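Local coordinates for protein diacylglycerol lipase (Aspergillus oryzae, PDB 5XK2) that probably hydrolyses the ester bonds of mono- and diacylglycerols as a class 3 lipase of the alpha/beta-hydrolase clan, at residues 227-232 with 237-242; 177-182 with 269-274; 16-21 with 199-204. One frame throughout, in Å; residues are numbered along the deposited sequence.

From the N terminus, helix 14-27 supplies the first partner: interaction 3 sets 16-21 against strand 198-203, closing a loop of 177 residues that carries most of the central sheet. Before that loop ends the chain passes 177-182, which later receives 269-274 in interaction 2, so interactions 2 and 3 cross. Interaction 1 follows 3 in series, joins 227-232 to 237-242 across only four residues, and lies wholly within the span of interaction 2. All three reach the same sheet, through its strands 173-178, 198-203, 224-227 and 240-243. Ile-227 of interaction 1 touches Phe-272 of interaction 2, and Tyr-178 of interaction 2 is tied to the helix of interaction 3.

Interaction 1: 227-232 with 237-242; sequences ITAPDN and DNQVTV
Ile-227 and Val-240 form a non-hydrogen-bonded antiparallel pair where a short connection turns the chain from strand 224-227 into strand 240-243, the last strand at this edge of the mixed sheet. Their CA atoms stand 4.6 Å apart and both side chains lie on the same face, Ile-227 CG1 and Val-240 CG2 meeting loosely at 4.4 Å. The pairing is extended by one backbone hydrogen bond, Thr-228 N to Gln-239 O, 2.9 Å long and fairly straight at 163°. The same carbonyl also receives a CA-H...O contact from Ile-227 CA at 3.3 Å.

Gln-239 carries most of the side-chain contact. With CG anti to the carbonyl carbon (chi1 -64°) and the chain extended beyond it, the amide is laid against Ala-229, whose CB lies 3.5 Å from Gln-239 CD; NE2 runs on toward Pro-230 CD. Both ends of the amide have polar partners: OE1 accepts from the backbone N of Thr-236 in the turn, whereas NE2 gives a hydrogen to a water that in turn donates to Thr-228 O. A second water joins the hydroxyls of Thr-228 and Thr-241, at 2.8 Å from Thr-228 OG1 and 2.7 Å from Thr-241 OG1. By contrast, Ala-229 N is buried here without a partner in the model.

Ile-227 hydrogen-bonds through its backbone with Thr-202 and Asn-204 and packs on Phe-201 of strand 198-203; Val-240, on the same face, rests on Leu-15 of helix 14-27.

Interaction 2: 177-182 with 269-274; sequences AYAAPR and VWYFIH
The backbones of Tyr-178 and Tyr-271 stay 6.9 Å apart at their CA atoms, too far apart for strand pairing, so the loop 269-274 meets the end of strand 173-178 mainly through side chains. Within that loop, Tyr-271 and Ile-273 exchange backbone hydrogen bonds, Tyr-271 N to Ile-273 O and Ile-273 N to Tyr-271 O, a tight local turn that presents the rings of Tyr-271 and Phe-272 in succession.

Ala-179, just past the strand, points its methyl at one face of the Tyr-271 ring. CB lies 3.6 Å from the ring centroid and 28° off the normal, a CH-pi contact displaced toward the hydroxyl-bearing carbon: Ala-179 CB is 3.2 Å from Tyr-271 CZ, a close approach. The methyl also lies 3.4 Å from Tyr-271 OH, while the backbone N of Ala-179 nears Tyr-271 CE2 at 3.5 Å. The hydroxyl itself hydrogen-bonds Asp-206 OD2; as Asp-206 is the likely acid of a Ser-His-Asp triad with Ser-153 and His-268, Tyr-271 is placed as a second-shell residue beside the presumed active site.

Tyr-178 makes the other half of the contact. Its CB touches Tyr-271 CD2 at 4.2 Å, and farther out its ring meets Phe-272 at the edges of both, Tyr-178 CE1 being 3.9 Å from Phe-272 CE2. A first torsion of -63° puts Tyr-178 CG anti to the carbonyl carbon, and the ring runs toward helix 14-27, where OH hydrogen-bonds Phe-18 O.

Around the contact, Tyr-178 also stacks on Phe-201 of strand 198-203 and touches Val-150 of strand 146-152, Phe-272 lies against Lys-19 of helix 14-27, and Ala-180 packs on Ala-156 of helix 154-168.

Interaction 3: 16-21 with 199-204; sequences EDFKFW and YRFTHN
With CG anti to the carbonyl carbon (chi1 -69°), Phe-18 sends its ring from helix 14-27 toward strand 198-203, and the side chain meets Phe-201 from the first carbon onward. CB lies 3.9 Å from Phe-201 CZ. At CG the approach tightens to 3.4 Å from that same CZ, which stands over one face of the Phe-18 ring, offset toward its rim. The two ortho carbons follow, CD1 against Phe-201 CZ and CD2 at 3.5 Å from Phe-201 CE2. Farther along, the ring gains a second partner without losing the first: Phe-18 CE1 is 3.7 Å from Tyr-199 CD1, and CZ, the tip, is 3.8 Å from that atom, whereas CE2 meets only Phe-201 of the two.

Phe-201 directs its edge into the Phe-18 face, with centroids 4.8 Å apart and planes at 80°, an edge-to-face (T-shaped) pair. Tyr-199 and Phe-18 are oblique, their planes at 50° and centroids 5.5 Å apart. Tyr-199 and Phe-201, two residues apart on the strand, both project toward the helix, so one ring meets both.

Asp-17 OD1 accepts a hydrogen bond from Trp-21 NE1, and OD2 is hydrogen-bonded to Tyr-176 OH, tying the same helix to strand 173-178. The three rings form an aromatic cluster that packs the N-terminal helix onto the central sheet, the layering of helix on sheet characteristic of alpha/beta-hydrolases.

Interaction 1: 227-232 with 237-242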
loop_
_atom_site.group_PDB
_atom_site.type_symbol
_atom_site.label_atom_id
_atom_site.label_comp_id
_atom_site.label_asym_id
_atom_site.label_seq_id
_atom_site.Cartn_x
_atom_site.Cartn_y
_atom_site.Cartn_z
ATOM N N ILE A 227 -3.200 -22.150 -1.325
ATOM C CA ILE A 227 -2.310 -22.385 -2.460
ATOM C C ILE A 227 -0.871 -22.224 -2.008
ATOM O O ILE A 227 -0.512 -21.190 -1.454
ATOM C CB ILE A 227 -2.562 -21.395 -3.612
ATOM C CG1 ILE A 227 -4.030 -21.393 -4.034
ATOM C CG2 ILE A 227 -1.623 -21.702 -4.798
ATOM C CD1 ILE A 227 -4.383 -20.127 -4.820
ATOM N N THR A 228 -0.074 -23.273 -2.167
ATOM C CA THR A 228 1.344 -23.234 -1.775
ATOM C C THR A 228 2.345 -23.223 -2.943
ATOM O O THR A 228 3.530 -23.462 -2.744
ATOM C CB THR A 228 1.663 -24.380 -0.800
ATOM O OG1 THR A 228 1.162 -25.616 -1.316
ATOM C CG2 THR A 228 1.027 -24.086 0.554
ATOM N N ALA A 229 1.875 -23.038 -4.166
ATOM C CA ALA A 229 2.790 -22.903 -5.300
ATOM C C ALA A 229 3.612 -21.608 -5.227
ATOM O O ALA A 229 3.113 -20.594 -4.746
ATOM C CB ALA A 229 1.988 -22.937 -6.595
ATOM N N PRO A 230 4.849 -21.613 -5.757
ATOM C CA PRO A 230 5.596 -20.358 -5.874
ATOM C C PRO A 230 4.885 -19.347 -6.793
ATOM O O PRO A 230 4.107 -19.731 -7.700
ATOM C CB PRO A 230 6.936 -20.792 -6.493
ATOM C CG PRO A 230 7.048 -22.244 -6.182
ATOM C CD PRO A 230 5.631 -22.769 -6.238
ATOM N N ASP A 231 5.170 -18.063 -6.583
ATOM C CA ASP A 231 4.703 -17.023 -7.497
ATOM C C ASP A 231 5.021 -17.332 -8.958
ATOM O O ASP A 231 6.116 -17.805 -9.267
ATOM C CB ASP A 231 5.362 -15.674 -7.200
ATOM C CG ASP A 231 5.031 -15.119 -5.833
ATOM O OD1 ASP A 231 4.101 -15.608 -5.163
ATOM O OD2 ASP A 231 5.729 -14.154 -5.447
ATOM N N ASN A 232 4.060 -17.050 -9.837
ATOM C CA ASN A 232 4.275 -17.090 -11.292
ATOM C C ASN A 232 4.700 -18.471 -11.739
ATOM O O ASN A 232 5.642 -18.634 -12.518
ATOM C CB ASN A 232 5.307 -16.042 -11.702
ATOM C CG ASN A 232 5.194 -15.629 -13.160
ATOM O OD1 ASN A 232 4.273 -16.033 -13.879
ATOM N ND2 ASN A 232 6.128 -14.795 -13.596
ATOM N N ASP A 237 -2.534 -29.829 -8.376
ATOM C CA ASP A 237 -3.439 -30.267 -7.302
ATOM C C ASP A 237 -2.708 -30.460 -5.977
ATOM O O ASP A 237 -3.268 -30.231 -4.899
ATOM C CB ASP A 237 -4.141 -31.568 -7.696
ATOM C CG ASP A 237 -5.289 -31.342 -8.662
ATOM O OD1 ASP A 237 -6.231 -30.596 -8.309
ATOM O OD2 ASP A 237 -5.246 -31.907 -9.775
ATOM N N ASN A 238 -1.445 -30.850 -6.056
ATOM C CA ASN A 238 -0.619 -31.020 -4.861
ATOM C C ASN A 238 -0.291 -29.711 -4.160
ATOM O O ASN A 238 0.285 -29.716 -3.068
ATOM C CB ASN A 238 0.707 -31.701 -5.215
ATOM C CG ASN A 238 0.572 -33.184 -5.367
ATOM O OD1 ASN A 238 -0.369 -33.790 -4.857
ATOM N ND2 ASN A 238 1.505 -33.785 -6.093
ATOM N N GLN A 239 -0.553 -28.603 -4.830
ATOM C CA GLN A 239 -0.293 -27.281 -4.276
ATOM C C GLN A 239 -1.534 -26.541 -3.794
ATOM O O GLN A 239 -1.483 -25.326 -3.572
ATOM C CB GLN A 239 0.468 -26.442 -5.297
ATOM C CG GLN A 239 1.846 -27.045 -5.571
ATOM C CD GLN A 239 2.524 -26.429 -6.785
ATOM O OE1 GLN A 239 1.904 -26.281 -7.836
ATOM N NE2 GLN A 239 3.796 -26.048 -6.642
ATOM N N VAL A 240 -2.672 -27.230 -3.751
ATOM C CA VAL A 240 -3.872 -26.629 -3.172
ATOM C C VAL A 240 -4.388 -27.552 -2.075
ATOM O O VAL A 240 -4.663 -28.731 -2.320
ATOM C CB VAL A 240 -4.985 -26.399 -4.206
ATOM C CG1 VAL A 240 -6.175 -25.643 -3.570
ATOM C CG2 VAL A 240 -4.459 -25.596 -5.401
ATOM N N THR A 241 -4.507 -27.006 -0.876
ATOM C CA THR A 241 -4.912 -27.781 0.297
ATOM C C THR A 241 -6.193 -27.211 0.878
ATOM O O THR A 241 -6.271 -26.007 1.094
ATOM C CB THR A 241 -3.802 -27.756 1.354
ATOM O OG1 THR A 241 -2.605 -28.320 0.784
ATOM C CG2 THR A 241 -4.206 -28.544 2.560
ATOM N N VAL A 242 -7.195 -28.065 1.097
ATOM C CA VAL A 242 -8.494 -27.601 1.604
ATOM C C VAL A 242 -8.516 -27.735 3.118
ATOM O O VAL A 242 -8.323 -28.836 3.655
ATOM C CB VAL A 242 -9.666 -28.394 0.978
ATOM C CG1 VAL A 242 -10.984 -27.735 1.312
ATOM C CG2 VAL A 242 -9.507 -28.455 -0.534
HETATM O O HOH W 1 -1.331 -26.240 -0.293
HETATM O O HOH W 2 5.040 -25.662 -3.922
#

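Interaction 2: 177-182 with 269-274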
loop_
_atom_site.group_PDB
_atom_site.type_symbol
_atom_site.label_atom_id
_atom_site.label_comp_id
_atom_site.label_asym_id
_atom_site.label_seq_id
_atom_site.Cartn_x
_atom_site.Cartn_y
_atom_site.Cartn_z
ATOM N N ALA A 177 -13.658 -16.238 -4.064
ATOM C CA ALA A 177 -13.068 -15.106 -3.356
ATOM C C ALA A 177 -11.569 -15.297 -3.249
ATOM O O ALA A 177 -11.078 -15.910 -2.311
ATOM C CB ALA A 177 -13.698 -14.987 -1.974
ATOM N N TYR A 178 -10.839 -14.679 -4.163
ATOM C CA TYR A 178 -9.395 -14.917 -4.242
ATOM C C TYR A 178 -8.687 -13.904 -3.370
ATOM O O TYR A 178 -8.821 -12.718 -3.604
ATOM C CB TYR A 178 -8.917 -14.797 -5.694
ATOM C CG TYR A 178 -9.527 -15.819 -6.627
ATOM C CD1 TYR A 178 -8.928 -17.072 -6.795
ATOM C CD2 TYR A 178 -10.694 -15.534 -7.349
ATOM C CE1 TYR A 178 -9.482 -18.034 -7.648
ATOM C CE2 TYR A 178 -11.245 -16.476 -8.212
ATOM C CZ TYR A 178 -10.641 -17.724 -8.351
ATOM O OH TYR A 178 -11.203 -18.650 -9.212
ATOM N N ALA A 179 -7.939 -14.369 -2.369
ATOM C CA ALA A 179 -7.112 -13.480 -1.538
ATOM C C ALA A 179 -7.953 -12.546 -0.682
ATOM O O ALA A 179 -7.573 -11.409 -0.440
ATOM C CB ALA A 179 -6.144 -12.640 -2.414
ATOM N N ALA A 180 -9.094 -13.031 -0.210
ATOM C CA ALA A 180 -10.017 -12.172 0.517
ATOM C C ALA A 180 -9.574 -11.896 1.944
ATOM O O ALA A 180 -9.186 -12.818 2.674
ATOM C CB ALA A 180 -11.413 -12.815 0.552
ATOM N N PRO A 181 -9.685 -10.639 2.359
ATOM C CA PRO A 181 -9.761 -10.277 3.780
ATOM C C PRO A 181 -10.927 -10.979 4.474
ATOM O O PRO A 181 -11.868 -11.406 3.811
ATOM C CB PRO A 181 -10.034 -8.769 3.755
ATOM C CG PRO A 181 -9.599 -8.296 2.391
ATOM C CD PRO A 181 -9.799 -9.472 1.457
ATOM N N ARG A 182 -10.882 -11.052 5.803
ATOM C CA ARG A 182 -12.068 -11.437 6.584
ATOM C C ARG A 182 -13.171 -10.379 6.435
ATOM O O ARG A 182 -12.867 -9.185 6.243
ATOM C CB ARG A 182 -11.711 -11.599 8.055
ATOM C CG ARG A 182 -10.711 -12.709 8.309
ATOM C CD ARG A 182 -10.500 -12.920 9.799
ATOM N NE ARG A 182 -9.559 -14.024 10.035
ATOM C CZ ARG A 182 -8.270 -13.877 10.325
ATOM N NH1 ARG A 182 -7.730 -12.659 10.436
ATOM N NH2 ARG A 182 -7.511 -14.963 10.519
ATOM N N VAL A 269 -0.525 -11.015 -5.057
ATOM C CA VAL A 269 -0.905 -10.743 -6.433
ATOM C C VAL A 269 -0.826 -11.964 -7.331
ATOM O O VAL A 269 -1.217 -11.874 -8.492
ATOM C CB VAL A 269 -0.066 -9.587 -7.032
ATOM C CG1 VAL A 269 -0.137 -8.385 -6.102
ATOM C CG2 VAL A 269 1.388 -10.009 -7.227
ATOM N N TRP A 270 -0.369 -13.103 -6.794
ATOM C CA TRP A 270 -0.267 -14.313 -7.605
ATOM C C TRP A 270 -1.249 -15.366 -7.093
ATOM O O TRP A 270 -0.917 -16.136 -6.193
ATOM C CB TRP A 270 1.176 -14.866 -7.542
ATOM C CG TRP A 270 2.184 -13.923 -8.120
ATOM C CD1 TRP A 270 2.995 -13.065 -7.438
ATOM C CD2 TRP A 270 2.471 -13.720 -9.520
ATOM N NE1 TRP A 270 3.774 -12.337 -8.327
ATOM C CE2 TRP A 270 3.464 -12.723 -9.601
ATOM C CE3 TRP A 270 1.969 -14.275 -10.698
ATOM C CZ2 TRP A 270 3.972 -12.273 -10.827
ATOM C CZ3 TRP A 270 2.497 -13.832 -11.921
ATOM C CH2 TRP A 270 3.479 -12.844 -11.965
ATOM N N TYR A 271 -2.428 -15.417 -7.717
ATOM C CA TYR A 271 -3.441 -16.426 -7.404
ATOM C C TYR A 271 -3.767 -17.071 -8.732
ATOM O O TYR A 271 -4.642 -16.621 -9.459
ATOM C CB TYR A 271 -4.673 -15.752 -6.756
ATOM C CG TYR A 271 -4.507 -15.534 -5.272
ATOM C CD1 TYR A 271 -3.640 -14.553 -4.773
ATOM C CD2 TYR A 271 -5.186 -16.334 -4.364
ATOM C CE1 TYR A 271 -3.470 -14.377 -3.388
ATOM C CE2 TYR A 271 -5.032 -16.160 -2.983
ATOM C CZ TYR A 271 -4.167 -15.192 -2.508
ATOM O OH TYR A 271 -4.020 -15.040 -1.148
ATOM N N PHE A 272 -3.062 -18.160 -8.994
ATOM C CA PHE A 272 -2.998 -18.875 -10.277
ATOM C C PHE A 272 -2.462 -18.061 -11.437
ATOM O O PHE A 272 -1.580 -18.535 -12.140
ATOM C CB PHE A 272 -4.381 -19.384 -10.676
ATOM C CG PHE A 272 -5.011 -20.247 -9.639
ATOM C CD1 PHE A 272 -4.572 -21.557 -9.461
ATOM C CD2 PHE A 272 -6.013 -19.753 -8.814
ATOM C CE1 PHE A 272 -5.137 -22.380 -8.469
ATOM C CE2 PHE A 272 -6.581 -20.566 -7.824
ATOM C CZ PHE A 272 -6.142 -21.875 -7.655
ATOM N N ILE A 273 -2.816 -16.779 -11.481
ATOM C CA ILE A 273 -2.398 -15.868 -12.537
ATOM C C ILE A 273 -1.916 -14.614 -11.841
ATOM O O ILE A 273 -2.077 -14.490 -10.626
ATOM C CB ILE A 273 -3.559 -15.494 -13.513
ATOM C CG1 ILE A 273 -4.665 -14.748 -12.764
ATOM C CG2 ILE A 273 -4.103 -16.732 -14.220
ATOM C CD1 ILE A 273 -5.775 -14.127 -13.673
ATOM N N HIS A 274 -1.431 -13.640 -12.605
ATOM C CA HIS A 274 -1.059 -12.369 -11.998
ATOM C C HIS A 274 -2.347 -11.567 -11.950
ATOM O O HIS A 274 -2.740 -10.935 -12.924
ATOM C CB HIS A 274 0.017 -11.687 -12.861
ATOM C CG HIS A 274 0.620 -10.469 -12.241
ATOM N ND1 HIS A 274 1.627 -9.745 -12.855
ATOM C CD2 HIS A 274 0.385 -9.857 -11.055
ATOM C CE1 HIS A 274 1.963 -8.726 -12.083
ATOM N NE2 HIS A 274 1.227 -8.772 -10.985
#

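Interaction 3: 16-21 with 199-204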
loop_
_atom_site.group_PDB
_atom_site.type_symbol
_atom_site.label_atom_id
_atom_site.label_comp_id
_atom_site.label_asym_id
_atom_site.label_seq_id
_atom_site.Cartn_x
_atom_site.Cartn_y
_atom_site.Cartn_z
ATOM N N GLU A 16 -8.989 -26.683 -12.738
ATOM C CA GLU A 16 -9.159 -25.912 -13.962
ATOM C C GLU A 16 -10.253 -24.859 -13.777
ATOM O O GLU A 16 -10.129 -23.724 -14.263
ATOM C CB GLU A 16 -9.489 -26.831 -15.144
ATOM C CG GLU A 16 -8.273 -27.646 -15.610
ATOM C CD GLU A 16 -7.270 -26.827 -16.427
ATOM O OE1 GLU A 16 -6.651 -25.883 -15.887
ATOM O OE2 GLU A 16 -7.094 -27.139 -17.626
ATOM N N ASP A 17 -11.314 -25.235 -13.070
ATOM C CA ASP A 17 -12.399 -24.300 -12.767
ATOM C C ASP A 17 -11.848 -23.101 -11.987
ATOM O O ASP A 17 -12.120 -21.938 -12.314
ATOM C CB ASP A 17 -13.496 -25.017 -11.965
ATOM C CG ASP A 17 -14.700 -24.133 -11.666
ATOM O OD1 ASP A 17 -15.527 -23.913 -12.577
ATOM O OD2 ASP A 17 -14.824 -23.673 -10.503
ATOM N N PHE A 18 -11.052 -23.397 -10.967
ATOM C CA PHE A 18 -10.483 -22.352 -10.117
ATOM C C PHE A 18 -9.589 -21.394 -10.917
ATOM O O PHE A 18 -9.556 -20.187 -10.652
ATOM C CB PHE A 18 -9.657 -22.971 -8.983
ATOM C CG PHE A 18 -10.460 -23.709 -7.948
ATOM C CD1 PHE A 18 -11.844 -23.604 -7.888
ATOM C CD2 PHE A 18 -9.810 -24.519 -7.021
ATOM C CE1 PHE A 18 -12.564 -24.275 -6.904
ATOM C CE2 PHE A 18 -10.518 -25.196 -6.040
ATOM C CZ PHE A 18 -11.889 -25.091 -5.981
ATOM N N LYS A 19 -8.846 -21.946 -11.873
ATOM C CA LYS A 19 -7.975 -21.146 -12.738
ATOM C C LYS A 19 -8.747 -20.283 -13.733
ATOM O O LYS A 19 -8.192 -19.349 -14.324
ATOM C CB LYS A 19 -7.012 -22.062 -13.493
ATOM C CG LYS A 19 -5.939 -22.659 -12.596
ATOM C CD LYS A 19 -5.140 -23.736 -13.332
ATOM C CE LYS A 19 -4.016 -24.262 -12.440
ATOM N NZ LYS A 19 -3.191 -25.274 -13.174
ATOM N N PHE A 20 -10.006 -20.637 -13.985
ATOM C CA PHE A 20 -10.825 -19.852 -14.893
ATOM C C PHE A 20 -11.472 -18.617 -14.248
ATOM O O PHE A 20 -11.320 -17.500 -14.747
ATOM C CB PHE A 20 -11.913 -20.748 -15.493
ATOM C CG PHE A 20 -12.862 -20.022 -16.402
ATOM C CD1 PHE A 20 -12.422 -19.517 -17.611
ATOM C CD2 PHE A 20 -14.195 -19.849 -16.043
ATOM C CE1 PHE A 20 -13.286 -18.851 -18.473
ATOM C CE2 PHE A 20 -15.065 -19.184 -16.897
ATOM C CZ PHE A 20 -14.616 -18.676 -18.101
ATOM N N TRP A 21 -12.168 -18.784 -13.122
ATOM C CA TRP A 21 -12.964 -17.665 -12.619
ATOM C C TRP A 21 -12.082 -16.523 -12.132
ATOM O O TRP A 21 -12.524 -15.367 -12.118
ATOM C CB TRP A 21 -13.945 -18.123 -11.505
ATOM C CG TRP A 21 -14.901 -19.151 -12.039
ATOM C CD1 TRP A 21 -14.866 -20.486 -11.817
ATOM C CD2 TRP A 21 -15.973 -18.922 -12.967
ATOM N NE1 TRP A 21 -15.879 -21.117 -12.524
ATOM C CE2 TRP A 21 -16.557 -20.172 -13.249
ATOM C CE3 TRP A 21 -16.488 -17.776 -13.591
ATOM C CZ2 TRP A 21 -17.648 -20.313 -14.105
ATOM C CZ3 TRP A 21 -17.573 -17.920 -14.445
ATOM C CH2 TRP A 21 -18.134 -19.183 -14.702
ATOM N N TYR A 199 -15.805 -20.700 -2.491
ATOM C CA TYR A 199 -14.402 -21.002 -2.773
ATOM C C TYR A 199 -13.545 -19.789 -2.456
ATOM O O TYR A 199 -13.328 -18.904 -3.304
ATOM C CB TYR A 199 -14.259 -21.426 -4.243
ATOM C CG TYR A 199 -15.225 -22.533 -4.554
ATOM C CD1 TYR A 199 -14.941 -23.837 -4.163
ATOM C CD2 TYR A 199 -16.435 -22.278 -5.193
ATOM C CE1 TYR A 199 -15.862 -24.873 -4.394
ATOM C CE2 TYR A 199 -17.357 -23.312 -5.442
ATOM C CZ TYR A 199 -17.046 -24.609 -5.032
ATOM O OH TYR A 199 -17.918 -25.657 -5.254
ATOM N N ARG A 200 -12.959 -19.826 -1.266
ATOM C CA ARG A 200 -12.119 -18.746 -0.774
ATOM C C ARG A 200 -10.672 -19.206 -0.804
ATOM O O ARG A 200 -10.346 -20.286 -0.288
ATOM C CB ARG A 200 -12.518 -18.330 0.652
ATOM C CG ARG A 200 -11.574 -17.236 1.222
ATOM C CD ARG A 200 -11.979 -16.820 2.632
ATOM N NE ARG A 200 -11.807 -17.898 3.621
ATOM C CZ ARG A 200 -10.648 -18.248 4.185
ATOM N NH1 ARG A 200 -9.519 -17.608 3.865
ATOM N NH2 ARG A 200 -10.623 -19.229 5.099
ATOM N N PHE A 201 -9.813 -18.396 -1.418
ATOM C CA PHE A 201 -8.411 -18.769 -1.619
ATOM C C PHE A 201 -7.446 -17.928 -0.827
ATOM O O PHE A 201 -7.658 -16.740 -0.612
ATOM C CB PHE A 201 -8.050 -18.660 -3.106
ATOM C CG PHE A 201 -8.863 -19.572 -3.969
ATOM C CD1 PHE A 201 -10.107 -19.174 -4.419
ATOM C CD2 PHE A 201 -8.392 -20.825 -4.309
ATOM C CE1 PHE A 201 -10.881 -20.014 -5.220
ATOM C CE2 PHE A 201 -9.154 -21.681 -5.086
ATOM C CZ PHE A 201 -10.409 -21.273 -5.542
ATOM N N THR A 202 -6.354 -18.563 -0.415
ATOM C CA THR A 202 -5.201 -17.861 0.133
ATOM C C THR A 202 -3.947 -18.363 -0.561
ATOM O O THR A 202 -3.946 -19.433 -1.181
ATOM C CB THR A 202 -5.022 -18.119 1.618
ATOM O OG1 THR A 202 -4.831 -19.534 1.799
ATOM C CG2 THR A 202 -6.256 -17.638 2.426
ATOM N N HIS A 203 -2.875 -17.595 -0.463
ATOM C CA HIS A 203 -1.648 -17.989 -1.147
ATOM C C HIS A 203 -0.466 -17.781 -0.238
ATOM O O HIS A 203 -0.138 -16.635 0.078
ATOM C CB HIS A 203 -1.474 -17.173 -2.431
ATOM C CG HIS A 203 -0.233 -17.529 -3.199
ATOM N ND1 HIS A 203 0.600 -16.578 -3.744
ATOM C CD2 HIS A 203 0.322 -18.734 -3.491
ATOM C CE1 HIS A 203 1.608 -17.177 -4.363
ATOM N NE2 HIS A 203 1.467 -18.482 -4.222
ATOM N N ASN A 204 0.180 -18.881 0.153
ATOM C CA ASN A 204 1.367 -18.811 1.013
ATOM C C ASN A 204 1.155 -17.828 2.164
ATOM O O ASN A 204 0.165 -17.943 2.903
ATOM C CB ASN A 204 2.610 -18.465 0.173
ATOM C CG ASN A 204 3.021 -19.626 -0.722
ATOM O OD1 ASN A 204 2.838 -20.786 -0.349
ATOM N ND2 ASN A 204 3.575 -19.318 -1.895
#